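Local coordinates for protein ATP-dependent zinc metalloprotease FtsH (Thermotoga maritima, PDB 4M8A) that probably acts as a processive, ATP-dependent zinc metalloprotease in quality control of integral membrane proteins, this chain being its periplasmic domain, at residues S21-V26 against L34-K39. Numbering follows the deposited sequence. Where two conformers were deposited one is given.
Sequences SVVSEV and LRVYTK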
ATOM      1  N   SER B  21      -3.864  -9.052 -11.082  1.00 38.30           N
ATOM      2  CA  SER B  21      -3.593  -8.028 -12.098  1.00 34.95           C
ATOM      3  C   SER B  21      -2.571  -8.469 -13.114  1.00 32.71           C
ATOM      4  O   SER B  21      -1.486  -8.968 -12.790  1.00 33.38           O
ATOM      5  CB  SER B  21      -3.217  -6.651 -11.549  1.00 27.12           C
ATOM      6  OG  SER B  21      -2.919  -5.775 -12.635  1.00 27.99           O
ATOM      7  N   VAL B  22      -2.941  -8.277 -14.369  1.00 25.69           N
ATOM      8  CA  VAL B  22      -2.148  -8.727 -15.480  0.50 25.62           C
ATOM      9  C   VAL B  22      -1.207  -7.602 -15.909  1.00 17.43           C
ATOM     10  O   VAL B  22      -0.421  -7.778 -16.822  0.50 21.54           O
ATOM     11  CB  VAL B  22      -3.071  -9.160 -16.654  1.00 40.49           C
ATOM     12  CG1 VAL B  22      -3.747  -7.944 -17.280  1.00 43.96           C
ATOM     13  CG2 VAL B  22      -2.308  -9.972 -17.704  1.00 45.37           C
ATOM     14  N   VAL B  23      -1.253  -6.453 -15.230  1.00 16.49           N
ATOM     15  CA  VAL B  23      -0.430  -5.310 -15.670  1.00 13.41           C
ATOM     16  C   VAL B  23       1.039  -5.448 -15.264  1.00 14.06           C
ATOM     17  O   VAL B  23       1.362  -5.580 -14.072  1.00 15.14           O
ATOM     18  CB  VAL B  23      -0.964  -3.938 -15.197  1.00 11.92           C
ATOM     19  CG1 VAL B  23      -0.076  -2.806 -15.727  1.00 11.51           C
ATOM     20  CG2 VAL B  23      -2.416  -3.739 -15.645  1.00 16.32           C
ATOM     21  N   SER B  24       1.933  -5.396 -16.252  1.00 11.74           N
ATOM     22  CA  SER B  24       3.364  -5.495 -15.965  1.00 11.37           C
ATOM     23  C   SER B  24       4.066  -4.147 -15.981  1.00  9.85           C
ATOM     24  O   SER B  24       4.980  -3.919 -15.195  1.00 12.11           O
ATOM     25  CB  SER B  24       4.054  -6.449 -16.934  1.00 16.45           C
ATOM     26  OG  SER B  24       3.762  -6.102 -18.265  1.00 18.87           O
ATOM     27  N   GLU B  25       3.647  -3.253 -16.871  1.00 10.00           N
ATOM     28  CA  GLU B  25       4.366  -1.997 -17.047  1.00 10.04           C
ATOM     29  C   GLU B  25       3.413  -0.914 -17.516  1.00  8.87           C
ATOM     30  O   GLU B  25       2.509  -1.173 -18.317  1.00 10.16           O
ATOM     31  CB  GLU B  25       5.530  -2.135 -18.058  1.00 10.84           C
ATOM     32  CG  GLU B  25       6.307  -0.823 -18.241  1.00 14.18           C
ATOM     33  CD  GLU B  25       7.554  -0.971 -19.069  1.00 18.67           C
ATOM     34  OE1 GLU B  25       7.679  -1.997 -19.756  1.00 21.96           O
ATOM     35  OE2 GLU B  25       8.405  -0.051 -19.031  1.00 18.90           O
ATOM     36  N   VAL B  26       3.626   0.295 -17.006  1.00  8.95           N
ATOM     37  CA  VAL B  26       2.935   1.471 -17.498  1.00  9.87           C
ATOM     38  C   VAL B  26       3.978   2.499 -17.882  1.00  8.73           C
ATOM     39  O   VAL B  26       4.787   2.908 -17.050  1.00  9.87           O
ATOM     40  CB  VAL B  26       1.972   2.056 -16.439  1.00  8.29           C
ATOM     41  CG1 VAL B  26       1.298   3.306 -16.965  1.00 10.37           C
ATOM     42  CG2 VAL B  26       0.918   1.000 -16.041  1.00 10.61           C
ATOM     43  N   LEU B  34      -0.696   6.848 -21.930  1.00 11.85           N
ATOM     44  CA  LEU B  34      -0.078   5.779 -21.177  1.00 11.05           C
ATOM     45  C   LEU B  34      -0.023   4.556 -22.054  1.00 11.53           C
ATOM     46  O   LEU B  34      -1.016   4.181 -22.662  1.00 14.93           O
ATOM     47  CB  LEU B  34      -0.912   5.421 -19.941  1.00 12.92           C
ATOM     48  CG  LEU B  34      -1.422   6.548 -19.049  1.00 17.47           C
ATOM     49  CD1 LEU B  34      -2.243   5.971 -17.918  1.00 15.56           C
ATOM     50  CD2 LEU B  34      -0.279   7.392 -18.514  1.00 17.69           C
ATOM     51  N   ARG B  35       1.139   3.927 -22.144  0.55  9.92           N
ATOM     52  CA  ARG B  35       1.213   2.638 -22.803  0.55  8.95           C
ATOM     53  C   ARG B  35       1.275   1.585 -21.720  0.55  9.71           C
ATOM     54  O   ARG B  35       2.141   1.622 -20.836  0.55 10.22           O
ATOM     55  CB  ARG B  35       2.426   2.556 -23.717  0.55 13.62           C
ATOM     56  CG  ARG B  35       2.268   3.332 -25.002  0.55 16.21           C
ATOM     57  CD  ARG B  35       3.311   2.887 -25.989  0.55 16.58           C
ATOM     58  NE  ARG B  35       4.379   3.864 -26.113  0.55 26.62           N
ATOM     59  CZ  ARG B  35       5.581   3.736 -25.569  0.55 25.28           C
ATOM     60  NH1 ARG B  35       5.895   2.657 -24.851  0.55 23.30           N
ATOM     61  NH2 ARG B  35       6.473   4.689 -25.760  0.55  8.07           N
ATOM     62  N   VAL B  36       0.331   0.661 -21.783  1.00 10.26           N
ATOM     63  CA  VAL B  36       0.114  -0.304 -20.716  1.00 11.27           C
ATOM     64  C   VAL B  36       0.411  -1.716 -21.228  1.00  9.36           C
ATOM     65  O   VAL B  36      -0.210  -2.193 -22.167  1.00 13.19           O
ATOM     66  CB  VAL B  36      -1.332  -0.223 -20.201  1.00 12.47           C
ATOM     67  CG1 VAL B  36      -1.571  -1.230 -19.084  1.00 13.41           C
ATOM     68  CG2 VAL B  36      -1.654   1.203 -19.747  1.00 13.09           C
ATOM     69  N   TYR B  37       1.381  -2.364 -20.610  1.00 10.82           N
ATOM     70  CA  TYR B  37       1.813  -3.695 -21.006  1.00 11.32           C
ATOM     71  C   TYR B  37       1.304  -4.724 -20.014  1.00 10.51           C
ATOM     72  O   TYR B  37       1.324  -4.495 -18.810  1.00 13.00           O
ATOM     73  CB  TYR B  37       3.342  -3.754 -21.072  1.00 11.25           C
ATOM     74  CG  TYR B  37       3.946  -2.829 -22.095  1.00 10.44           C
ATOM     75  CD1 TYR B  37       4.160  -1.474 -21.813  1.00 10.90           C
ATOM     76  CD2 TYR B  37       4.310  -3.303 -23.351  1.00 10.24           C
ATOM     77  CE1 TYR B  37       4.720  -0.628 -22.761  1.00 12.80           C
ATOM     78  CE2 TYR B  37       4.867  -2.467 -24.300  1.00 13.86           C
ATOM     79  CZ  TYR B  37       5.065  -1.130 -24.007  1.00 12.99           C
ATOM     80  OH  TYR B  37       5.609  -0.292 -24.968  1.00 17.56           O
ATOM     81  N   THR B  38       0.875  -5.867 -20.523  1.00 14.86           N
ATOM     82  CA  THR B  38       0.367  -6.933 -19.688  1.00 16.21           C
ATOM     83  C   THR B  38       1.319  -8.118 -19.646  1.00 17.33           C
ATOM     84  O   THR B  38       2.144  -8.316 -20.549  1.00 19.74           O
ATOM     85  CB  THR B  38      -0.995  -7.433 -20.163  1.00 22.24           C
ATOM     86  OG1 THR B  38      -0.865  -7.969 -21.484  1.00 20.73           O
ATOM     87  CG2 THR B  38      -2.006  -6.312 -20.166  1.00 23.69           C
ATOM     88  N   LYS B  39       1.182  -8.919 -18.596  1.00 19.13           N
ATOM     89  CA  LYS B  39       2.024 -10.093 -18.416  1.00 22.61           C
ATOM     90  C   LYS B  39       1.799 -11.127 -19.503  1.00 23.31           C
ATOM     91  O   LYS B  39       2.681 -11.953 -19.754  1.00 27.23           O
ATOM     92  CB  LYS B  39       1.791 -10.708 -17.039  1.00 23.34           C
ATOM     93  CG  LYS B  39       2.183  -9.772 -15.907  1.00 25.63           C
ATOM     94  CD  LYS B  39       2.073 -10.431 -14.541  1.00 27.50           C
ATOM     95  CE  LYS B  39       2.427  -9.427 -13.444  1.00 30.55           C
ATOM     96  NZ  LYS B  39       2.196  -9.982 -12.075  1.00 35.70           N
TER
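Ser24 and Glu25 both face Tyr37 in a classic beta bulge, within the antiparallel hairpin of strands 23-29 and 33-38 at the middle of the periplasmic domain's sheet. Tyr37 O accepts from Ser24 N at 2.8 Å and from Glu25 N at 3.3 Å, both donors lying on the same face of its carbonyl plane. Tyr37 N returns a nearly straight bond to Glu25 O (2.8 Å, 174° at the hydrogen), and Lys39 N closes the end of the ladder on Val22 O. At the bulge, the Glu25 and Tyr37 side chains lie side by side, pointing the same way, the aliphatic CB of Glu25 4.1 Å from Tyr37 CD1, while Glu25 OE2 is held by Ser69. Val22 CG1 sits between the backbone N and the carbonyl carbon (chi1 70°), which brings it to Thr38 CG2 at 3.7 Å; CG2 leans on Thr38 CB. Threonine suits this place, offering Val22 a methyl while its OG1 bonds Asp40 and Arg42. An alanine at Val22 would probably open a gap beside Thr38 CG2, which loses its nearest methyl partner across the hairpin. Val23 CG1 touches Val36 CG1 at 4.0 Å. Beta-branched valines favour the extended backbone, and the methyls of Val26 and Val36 suit an apolar layer. Phe12 of helix 9-17 covers Val26, Val36 and Leu34, while strands 67-71 and 43-47 flank the hairpin on its two outer edges.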